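PDB 7D3U: monovalent Na+/H+ antiporter subunit A from Dietzia sp. DQ12-45-1b, which probably exchanges monovalent cations such as sodium for protons across the cell membrane, as one subunit of the multi-subunit Mrp antiporter complex. Local coordinates for residues A8-G12 against A113-G117; W30-L36 against G84-A89; L107-F111 against C137-L141. The contacts are given in a common frame with arbitrary orientation. Residues are numbered along the deposited sequence.

Contact 1 of 3, residues A8-G12 against A113-G117; sequences AVAFG and ASMLG. With LMT (dodecyl-beta-D-maltoside), chain C.
Phe11 lays one ring face over the methyl group of Ala113: Ala113 CB sits 3.6 Å from the ring centroid and 2° off the ring normal, a nearly ideal CH-pi contact. Segment 8-12 of the N-terminal helix 2-23 packs antiparallel on 113-117 of helix 102-119, both regular helix, at a signed crossing angle of -163° and an axis distance of 9.2 Å; Ala10 and Ala113 are in register, their CA atoms 5.2 Å apart. Phe11 starts out sideways; chi1 of -92° and chi2 of -82° bring its ring across. Ala10 points toward the partner, and its CB meets CD2 of Leu116 (t, p) at 3.6 Å. Leu39 of helix 29-45 touches both Ala10 and Leu116. A dodecyl maltoside tail ends beside the Phe11 ring, its C12 3.6 Å from Gly117 CA and its C11 3.9 Å from Phe11 CE2. Ser114 OG is hydrogen-bonded to Leu110 O one turn earlier, and no hydrogen bond crosses between the segments, which therefore meet through van der Waals and CH-pi contact.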
loop_
_atom_site.group_PDB
_atom_site.type_symbol
_atom_site.label_atom_id
_atom_site.label_comp_id
_atom_site.label_asym_id
_atom_site.label_seq_id
_atom_site.Cartn_x
_atom_site.Cartn_y
_atom_site.Cartn_z
ATOM N N ALA B 8 -4.502 41.044 12.994
ATOM C CA ALA B 8 -3.125 40.583 13.121
ATOM C C ALA B 8 -2.547 40.950 14.479
ATOM O O ALA B 8 -1.759 40.192 15.048
ATOM C CB ALA B 8 -2.269 41.165 11.997
ATOM N N VAL B 9 -2.936 42.103 15.021
ATOM C CA VAL B 9 -2.478 42.486 16.352
ATOM C C VAL B 9 -3.135 41.611 17.412
ATOM O O VAL B 9 -2.504 41.236 18.407
ATOM C CB VAL B 9 -2.747 43.981 16.597
ATOM C CG1 VAL B 9 -2.671 44.309 18.077
ATOM C CG2 VAL B 9 -1.759 44.825 15.814
ATOM N N ALA B 10 -4.407 41.261 17.212
ATOM C CA ALA B 10 -5.075 40.349 18.135
ATOM C C ALA B 10 -4.380 38.995 18.169
ATOM O O ALA B 10 -4.309 38.350 19.220
ATOM C CB ALA B 10 -6.542 40.184 17.747
ATOM N N PHE B 11 -3.865 38.547 17.025
ATOM C CA PHE B 11 -3.129 37.285 17.006
ATOM C C PHE B 11 -1.706 37.441 17.531
ATOM O O PHE B 11 -1.171 36.517 18.158
ATOM C CB PHE B 11 -3.113 36.703 15.594
ATOM C CG PHE B 11 -4.248 35.761 15.320
ATOM C CD1 PHE B 11 -4.181 34.442 15.727
ATOM C CD2 PHE B 11 -5.385 36.197 14.666
ATOM C CE1 PHE B 11 -5.223 33.574 15.480
ATOM C CE2 PHE B 11 -6.430 35.332 14.417
ATOM C CZ PHE B 11 -6.349 34.021 14.825
ATOM N N GLY B 12 -1.077 38.592 17.294
ATOM C CA GLY B 12 0.230 38.842 17.872
ATOM C C GLY B 12 0.194 38.920 19.383
ATOM O O GLY B 12 1.185 38.612 20.048
ATOM N N ALA B 113 -8.581 35.955 19.856
ATOM C CA ALA B 113 -8.231 36.235 18.468
ATOM C C ALA B 113 -9.104 35.440 17.508
ATOM O O ALA B 113 -9.551 35.969 16.484
ATOM C CB ALA B 113 -6.754 35.934 18.228
ATOM N N SER B 114 -9.371 34.174 17.827
ATOM C CA SER B 114 -10.222 33.365 16.963
ATOM C C SER B 114 -11.661 33.864 16.987
ATOM O O SER B 114 -12.335 33.879 15.952
ATOM C CB SER B 114 -10.150 31.901 17.385
ATOM O OG SER B 114 -8.835 31.396 17.242
ATOM N N MET B 115 -12.144 34.298 18.153
ATOM C CA MET B 115 -13.481 34.880 18.215
ATOM C C MET B 115 -13.555 36.169 17.412
ATOM O O MET B 115 -14.543 36.417 16.710
ATOM C CB MET B 115 -13.879 35.137 19.664
ATOM C CG MET B 115 -14.781 34.080 20.239
ATOM S SD MET B 115 -16.059 33.561 19.080
ATOM C CE MET B 115 -17.245 34.887 19.261
ATOM N N LEU B 116 -12.521 37.006 17.508
ATOM C CA LEU B 116 -12.470 38.227 16.715
ATOM C C LEU B 116 -12.495 37.910 15.228
ATOM O O LEU B 116 -13.209 38.561 14.459
ATOM C CB LEU B 116 -11.218 39.026 17.071
ATOM C CG LEU B 116 -11.198 40.481 16.620
ATOM C CD1 LEU B 116 -12.432 41.175 17.124
ATOM C CD2 LEU B 116 -9.958 41.180 17.131
ATOM N N GLY B 117 -11.726 36.907 14.807
ATOM C CA GLY B 117 -11.766 36.491 13.418
ATOM C C GLY B 117 -13.118 35.956 12.996
ATOM O O GLY B 117 -13.519 36.117 11.841
HETATM C C1B LMT C . 1.624 34.563 -1.396
HETATM C C2B LMT C . 1.761 34.179 -2.890
HETATM C C3B LMT C . 1.897 32.651 -3.102
HETATM C C4B LMT C . 2.234 31.870 -1.802
HETATM C C5B LMT C . 3.132 32.729 -0.884
HETATM C C6B LMT C . 4.570 32.747 -1.407
HETATM O O1B LMT C . 0.351 34.202 -0.916
HETATM O O2B LMT C . 0.654 34.650 -3.544
HETATM O O3B LMT C . 2.769 32.364 -4.124
HETATM O "O4'" LMT C . 1.087 31.505 -1.128
HETATM O O5B LMT C . 2.669 34.046 -0.607
HETATM O O6B LMT C . 5.438 32.368 -0.414
HETATM C "C1'" LMT C . -0.927 37.231 1.695
HETATM C "C2'" LMT C . 0.448 36.572 1.968
HETATM C "C3'" LMT C . 0.591 35.188 1.272
HETATM C "C4'" LMT C . -0.315 35.028 0.035
HETATM C "C5'" LMT C . -0.541 36.449 -0.548
HETATM C "C6'" LMT C . -1.212 36.481 -1.896
HETATM O "O1'" LMT C . -1.912 36.547 2.350
HETATM O "O2'" LMT C . 1.455 37.418 1.544
HETATM O "O3'" LMT C . 0.329 34.182 2.157
HETATM O "O5'" LMT C . -1.300 37.264 0.314
HETATM O "O6'" LMT C . -1.551 35.185 -2.183
HETATM C C1 LMT C . -2.007 36.832 3.724
HETATM C C2 LMT C . -2.444 35.545 4.353
HETATM C C3 LMT C . -3.814 35.533 4.939
HETATM C C4 LMT C . -3.736 34.818 6.260
HETATM C C5 LMT C . -4.100 33.385 6.090
HETATM C C6 LMT C . -4.709 32.811 7.324
HETATM C C7 LMT C . -5.950 33.571 7.680
HETATM C C8 LMT C . -6.663 32.842 8.761
HETATM C C9 LMT C . -7.692 33.653 9.471
HETATM C C10 LMT C . -8.045 32.910 10.726
HETATM C C11 LMT C . -8.795 33.777 11.682
HETATM C C12 LMT C . -10.047 34.301 11.075
#

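Contact 2 of 3, residues W30-L36 against G84-A89; sequences WPLAAML and GAVVMA. With LMT (dodecyl-beta-D-maltoside), chain X; LMT (dodecyl-beta-D-maltoside), chain Y.
Ala33 is the small bump at the middle of this tight helix pair, its CB pressed into the hollow between Ala85 O (3.2 Å), Ala89 N (3.6 Å) and Met88 CB (3.8 Å). Residues 30-36 and 84-89 are helical and antiparallel at 168°, with axes only 7.6 Å apart; the CA atoms of Ala33 and Ala85, in register, are 4.0 Å apart. This close packing of membrane helices, with 84-89 in the sequence range related to the N-terminus of complex I chain 5, is consistent with the small residues Ala33, Ala85, Ala89 and Gly84. Leu36 (t, p) fills the dip over Gly84, placing CD2 4.0 Å from Gly84 C. Next to it Met88 (m, m, t) points toward the partner, its CG 4.2 Å from Leu32 CB. Trp30 (chi1 m, chi2 127°) starts away but swings its indole back, so that CZ3 meets Ala89 CB at 3.5 Å and Ala89 O lies over one ring face. A detergent tail touches the opposite face; a second meets the ring edge, its C5 3.3 Å from Trp30 CZ3. Helix 2-23 receives Leu32, helix 102-119 receives Leu36 and Met88, and helix 457-471 packs on Val86 and Ala89.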
loop_
_atom_site.group_PDB
_atom_site.type_symbol
_atom_site.label_atom_id
_atom_site.label_comp_id
_atom_site.label_asym_id
_atom_site.label_seq_id
_atom_site.Cartn_x
_atom_site.Cartn_y
_atom_site.Cartn_z
ATOM N N TRP B 30 -2.199 41.156 33.400
ATOM C CA TRP B 30 -2.440 42.590 33.496
ATOM C C TRP B 30 -2.141 43.296 32.174
ATOM O O TRP B 30 -2.963 44.105 31.725
ATOM C CB TRP B 30 -1.623 43.208 34.634
ATOM C CG TRP B 30 -2.165 42.924 35.999
ATOM C CD1 TRP B 30 -1.486 42.389 37.051
ATOM C CD2 TRP B 30 -3.498 43.167 36.464
ATOM N NE1 TRP B 30 -2.312 42.280 38.142
ATOM C CE2 TRP B 30 -3.552 42.754 37.807
ATOM C CE3 TRP B 30 -4.649 43.696 35.875
ATOM C CZ2 TRP B 30 -4.711 42.845 38.569
ATOM C CZ3 TRP B 30 -5.797 43.787 36.634
ATOM C CH2 TRP B 30 -5.821 43.363 37.965
ATOM N N PRO B 31 -0.997 43.049 31.521
ATOM C CA PRO B 31 -0.804 43.655 30.193
ATOM C C PRO B 31 -1.836 43.196 29.183
ATOM O O PRO B 31 -2.413 44.027 28.472
ATOM C CB PRO B 31 0.614 43.212 29.813
ATOM C CG PRO B 31 1.284 42.978 31.100
ATOM C CD PRO B 31 0.232 42.368 31.967
ATOM N N LEU B 32 -2.093 41.887 29.110
ATOM C CA LEU B 32 -3.068 41.374 28.154
ATOM C C LEU B 32 -4.443 41.989 28.378
ATOM O O LEU B 32 -5.125 42.364 27.418
ATOM C CB LEU B 32 -3.135 39.850 28.243
ATOM C CG LEU B 32 -1.800 39.144 28.010
ATOM C CD1 LEU B 32 -1.937 37.648 28.200
ATOM C CD2 LEU B 32 -1.272 39.458 26.626
ATOM N N ALA B 33 -4.862 42.115 29.639
ATOM C CA ALA B 33 -6.123 42.789 29.932
ATOM C C ALA B 33 -6.121 44.214 29.397
ATOM O O ALA B 33 -7.141 44.701 28.901
ATOM C CB ALA B 33 -6.389 42.784 31.435
ATOM N N ALA B 34 -4.984 44.897 29.492
ATOM C CA ALA B 34 -4.835 46.237 28.945
ATOM C C ALA B 34 -4.334 46.231 27.509
ATOM O O ALA B 34 -4.113 47.305 26.940
ATOM C CB ALA B 34 -3.886 47.062 29.817
ATOM N N MET B 35 -4.142 45.055 26.915
ATOM C CA MET B 35 -3.760 44.934 25.516
ATOM C C MET B 35 -4.831 44.277 24.666
ATOM O O MET B 35 -4.949 44.598 23.484
ATOM C CB MET B 35 -2.459 44.132 25.387
ATOM C CG MET B 35 -1.741 44.292 24.065
ATOM S SD MET B 35 -0.383 43.118 23.908
ATOM C CE MET B 35 0.306 43.181 25.559
ATOM N N LEU B 36 -5.612 43.369 25.248
ATOM C CA LEU B 36 -6.750 42.768 24.574
ATOM C C LEU B 36 -8.009 43.609 24.696
ATOM O O LEU B 36 -8.929 43.446 23.888
ATOM C CB LEU B 36 -7.019 41.377 25.148
ATOM C CG LEU B 36 -7.793 40.377 24.301
ATOM C CD1 LEU B 36 -6.965 39.939 23.110
ATOM C CD2 LEU B 36 -8.165 39.194 25.168
ATOM N N GLY B 84 -12.958 39.267 27.459
ATOM C CA GLY B 84 -11.619 38.703 27.485
ATOM C C GLY B 84 -10.662 39.517 28.332
ATOM O O GLY B 84 -9.871 38.965 29.099
ATOM N N ALA B 85 -10.735 40.843 28.222
ATOM C CA ALA B 85 -9.879 41.706 29.026
ATOM C C ALA B 85 -10.208 41.585 30.507
ATOM O O ALA B 85 -9.301 41.495 31.343
ATOM C CB ALA B 85 -10.016 43.155 28.568
ATOM N N VAL B 86 -11.496 41.587 30.855
ATOM C CA VAL B 86 -11.845 41.481 32.266
ATOM C C VAL B 86 -11.481 40.103 32.804
ATOM O O VAL B 86 -11.093 39.967 33.971
ATOM C CB VAL B 86 -13.331 41.823 32.485
ATOM C CG1 VAL B 86 -13.745 41.600 33.927
ATOM C CG2 VAL B 86 -13.608 43.250 32.062
ATOM N N VAL B 87 -11.528 39.070 31.959
ATOM C CA VAL B 87 -11.149 37.740 32.413
ATOM C C VAL B 87 -9.641 37.645 32.580
ATOM O O VAL B 87 -9.156 36.957 33.481
ATOM C CB VAL B 87 -11.694 36.673 31.448
ATOM C CG1 VAL B 87 -10.929 35.377 31.588
ATOM C CG2 VAL B 87 -13.165 36.434 31.716
ATOM N N MET B 88 -8.870 38.348 31.749
ATOM C CA MET B 88 -7.428 38.401 31.972
ATOM C C MET B 88 -7.102 39.139 33.263
ATOM O O MET B 88 -6.234 38.709 34.033
ATOM C CB MET B 88 -6.731 39.074 30.793
ATOM C CG MET B 88 -6.839 38.310 29.499
ATOM S SD MET B 88 -6.539 36.554 29.704
ATOM C CE MET B 88 -7.085 35.987 28.105
ATOM N N ALA B 89 -7.790 40.255 33.514
ATOM C CA ALA B 89 -7.572 40.995 34.751
ATOM C C ALA B 89 -7.951 40.168 35.972
ATOM O O ALA B 89 -7.347 40.324 37.039
ATOM C CB ALA B 89 -8.363 42.300 34.726
HETATM C C1 LMT X . -10.502 45.889 32.760
HETATM C C2 LMT X . -9.719 45.914 33.977
HETATM C C3 LMT X . -10.115 45.765 35.286
HETATM C C4 LMT X . -9.462 46.224 36.486
HETATM C C5 LMT X . -8.382 45.761 37.223
HETATM C C6 LMT X . -8.624 46.481 38.232
HETATM C C7 LMT X . -7.432 46.201 38.715
HETATM C C8 LMT X . -6.618 46.993 39.503
HETATM C C9 LMT X . -6.714 47.165 40.923
HETATM C C10 LMT X . -5.677 47.093 42.072
HETATM C C11 LMT X . -5.605 48.295 43.037
HETATM C C12 LMT X . -4.921 48.224 44.372
HETATM C C1 LMT Y . -4.924 47.040 33.845
HETATM C C2 LMT Y . -4.413 47.663 35.109
HETATM C C3 LMT Y . -3.148 47.096 35.663
HETATM C C4 LMT Y . -3.104 47.438 37.129
HETATM C C5 LMT Y . -2.031 46.656 37.807
HETATM C C6 LMT Y . -2.281 46.510 39.271
HETATM C C7 LMT Y . -1.314 45.521 39.854
HETATM C C8 LMT Y . -1.292 45.685 41.334
HETATM C C9 LMT Y . -0.326 44.789 42.039
HETATM C C10 LMT Y . 1.059 45.229 41.654
HETATM C C11 LMT Y . 2.091 44.685 42.590
HETATM C C12 LMT Y . 2.314 43.226 42.382
#

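Contact 3 of 3, residues L107-F111 against C137-L141; sequences LMTLF and CSFFL. With LMT (dodecyl-beta-D-maltoside), chain U; LMT (dodecyl-beta-D-maltoside), chain Q.
Residues 107-111 and 137-141 are helical and antiparallel, crossing at 155° (signed -155°) with axes 9.6 Å apart; the nearest CA atoms are those of Phe111 and Cys137, 6.0 Å apart. Helix 102-119 is kinked here, since the N atoms of Leu107 and Leu110 lack bonds to the preceding turn, whereas Phe111 N still bonds to Leu107 O at 2.7 Å. Cys137 (t) points into the interface and places SG 3.1 Å from Leu107 O and 3.5 Å from Phe111 CB. The same sulfur lies 4.1 Å from the centroid of the Phe111 ring, 33° off its normal, an oblique sulfur-aromatic contact. Helices 102-119 and 124-142 follow one another in the chain and thus form a transmembrane helical hairpin, with 137-141 in the part of the sequence related to the antiporter-like subunits of complex I. Phe111, with chi1 at -145° and chi2 at -9°, has Ser138 N over one ring face and brings CD2 within 3.5 Å of Leu141 CD1. Leu107 (m, t) points toward the partner helix: its CD1 is 3.7 Å from Phe140 CB and its CB 3.8 Å from Leu141 CD2. Met108 SD also reaches Leu141 CD1, at 3.7 Å. Phe140 turns its ring outward, where one detergent tail lies over a face and Phe374 of subunit D makes an edge-to-face contact.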
loop_
_atom_site.group_PDB
_atom_site.type_symbol
_atom_site.label_atom_id
_atom_site.label_comp_id
_atom_site.label_asym_id
_atom_site.label_seq_id
_atom_site.Cartn_x
_atom_site.Cartn_y
_atom_site.Cartn_z
ATOM N N LEU B 107 -3.500 30.343 25.018
ATOM C CA LEU B 107 -4.777 29.825 24.549
ATOM C C LEU B 107 -5.930 30.775 24.827
ATOM O O LEU B 107 -6.766 30.999 23.949
ATOM C CB LEU B 107 -5.071 28.472 25.198
ATOM C CG LEU B 107 -4.252 27.297 24.676
ATOM C CD1 LEU B 107 -4.617 26.028 25.418
ATOM C CD2 LEU B 107 -4.482 27.131 23.191
ATOM N N MET B 108 -5.986 31.356 26.025
ATOM C CA MET B 108 -7.099 32.230 26.365
ATOM C C MET B 108 -7.063 33.542 25.594
ATOM O O MET B 108 -8.099 34.204 25.474
ATOM C CB MET B 108 -7.109 32.498 27.867
ATOM C CG MET B 108 -7.746 31.390 28.675
ATOM S SD MET B 108 -9.537 31.419 28.532
ATOM C CE MET B 108 -9.862 33.086 29.084
ATOM N N THR B 109 -5.903 33.933 25.070
ATOM C CA THR B 109 -5.831 35.084 24.179
ATOM C C THR B 109 -5.964 34.680 22.718
ATOM O O THR B 109 -6.490 35.451 21.910
ATOM C CB THR B 109 -4.521 35.843 24.391
ATOM O OG1 THR B 109 -3.433 35.056 23.901
ATOM C CG2 THR B 109 -4.304 36.141 25.857
ATOM N N LEU B 110 -5.491 33.485 22.358
ATOM C CA LEU B 110 -5.786 32.955 21.033
ATOM C C LEU B 110 -7.270 32.658 20.884
ATOM O O LEU B 110 -7.805 32.707 19.772
ATOM C CB LEU B 110 -4.957 31.700 20.768
ATOM C CG LEU B 110 -5.057 31.075 19.379
ATOM C CD1 LEU B 110 -3.673 30.780 18.842
ATOM C CD2 LEU B 110 -5.888 29.808 19.426
ATOM N N PHE B 111 -7.948 32.345 21.991
ATOM C CA PHE B 111 -9.401 32.245 21.969
ATOM C C PHE B 111 -10.034 33.565 21.560
ATOM O O PHE B 111 -10.936 33.588 20.714
ATOM C CB PHE B 111 -9.915 31.821 23.342
ATOM C CG PHE B 111 -11.115 30.927 23.292
ATOM C CD1 PHE B 111 -11.773 30.692 22.100
ATOM C CD2 PHE B 111 -11.580 30.312 24.439
ATOM C CE1 PHE B 111 -12.874 29.866 22.056
ATOM C CE2 PHE B 111 -12.678 29.484 24.401
ATOM C CZ PHE B 111 -13.328 29.261 23.208
ATOM N N CYS B 137 -9.058 25.696 20.057
ATOM C CA CYS B 137 -8.582 26.367 21.259
ATOM C C CYS B 137 -9.395 25.951 22.478
ATOM O O CYS B 137 -8.846 25.783 23.572
ATOM C CB CYS B 137 -8.633 27.879 21.068
ATOM S SG CYS B 137 -8.424 28.792 22.594
ATOM N N SER B 138 -10.701 25.746 22.303
ATOM C CA SER B 138 -11.526 25.296 23.417
ATOM C C SER B 138 -11.192 23.865 23.806
ATOM O O SER B 138 -11.147 23.536 24.997
ATOM C CB SER B 138 -13.003 25.415 23.061
ATOM O OG SER B 138 -13.802 24.934 24.124
ATOM N N PHE B 139 -10.973 22.994 22.818
ATOM C CA PHE B 139 -10.544 21.635 23.125
ATOM C C PHE B 139 -9.263 21.645 23.946
ATOM O O PHE B 139 -9.150 20.935 24.950
ATOM C CB PHE B 139 -10.351 20.839 21.836
ATOM C CG PHE B 139 -9.560 19.576 22.017
ATOM C CD1 PHE B 139 -10.151 18.442 22.539
ATOM C CD2 PHE B 139 -8.227 19.522 21.661
ATOM C CE1 PHE B 139 -9.427 17.281 22.706
ATOM C CE2 PHE B 139 -7.501 18.364 21.826
ATOM C CZ PHE B 139 -8.101 17.244 22.348
ATOM N N PHE B 140 -8.294 22.468 23.546
ATOM C CA PHE B 140 -7.032 22.508 24.277
ATOM C C PHE B 140 -7.183 23.154 25.645
ATOM O O PHE B 140 -6.430 22.823 26.567
ATOM C CB PHE B 140 -5.969 23.239 23.464
ATOM C CG PHE B 140 -5.147 22.333 22.613
ATOM C CD1 PHE B 140 -4.372 21.346 23.190
ATOM C CD2 PHE B 140 -5.149 22.462 21.242
ATOM C CE1 PHE B 140 -3.613 20.506 22.414
ATOM C CE2 PHE B 140 -4.390 21.627 20.462
ATOM C CZ PHE B 140 -3.621 20.646 21.048
ATOM N N LEU B 141 -8.138 24.071 25.801
ATOM C CA LEU B 141 -8.382 24.642 27.120
ATOM C C LEU B 141 -9.025 23.628 28.054
ATOM O O LEU B 141 -8.732 23.620 29.255
ATOM C CB LEU B 141 -9.261 25.885 27.004
ATOM C CG LEU B 141 -8.518 27.186 26.718
ATOM C CD1 LEU B 141 -9.499 28.314 26.481
ATOM C CD2 LEU B 141 -7.585 27.519 27.865
HETATM C C1 LMT U . 1.347 23.963 30.447
HETATM C C2 LMT U . 0.433 23.600 29.317
HETATM C C3 LMT U . 0.926 23.897 27.940
HETATM C C4 LMT U . -0.256 23.807 27.014
HETATM C C5 LMT U . 0.168 24.040 25.605
HETATM C C6 LMT U . -0.998 24.213 24.691
HETATM C C7 LMT U . -0.512 24.463 23.294
HETATM C C8 LMT U . -1.673 24.818 22.432
HETATM C C9 LMT U . -1.305 25.142 21.021
HETATM C C10 LMT U . -2.447 25.906 20.416
HETATM C C11 LMT U . -3.321 25.017 19.592
HETATM C C12 LMT U . -4.188 25.797 18.664
HETATM C C1 LMT Q . -1.308 22.282 17.228
HETATM C C2 LMT Q . -0.299 22.046 18.310
HETATM C C3 LMT Q . -0.581 20.926 19.251
HETATM C C4 LMT Q . 0.168 21.210 20.524
HETATM C C5 LMT Q . 0.194 19.998 21.389
HETATM C C6 LMT Q . 0.533 20.321 22.804
HETATM C C7 LMT Q . 0.978 19.077 23.511
HETATM C C8 LMT Q . 0.935 19.308 24.980
HETATM C C9 LMT Q . -0.440 19.315 25.565
HETATM C C10 LMT Q . -0.289 19.318 27.060
HETATM C C11 LMT Q . -1.544 18.869 27.736
HETATM C C12 LMT Q . -1.375 18.794 29.216
#

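In the fold
Helix 102-119 is shared by contacts 1 and 3, whose segments adjoin at residues 111 and 113 and whose centres are 12 Å apart; over this length the helix packs against both helix 2-23 and helix 124-142. Contact 2 joins the intervening helices 29-45 and 71-94. It touches contact 3 directly, with Met88 CE 3.3 Å from Met108 O and Leu32 CD1 3.7 Å from Thr109 CG2; their centres are 15 Å apart. Contacts 1 and 2, with centres 14 Å apart, do not touch, and their nearest atoms are about 5 Å apart. Together they pack the first five helices of the membrane domain. Detergent tails border all three, and contact 3 faces subunit D.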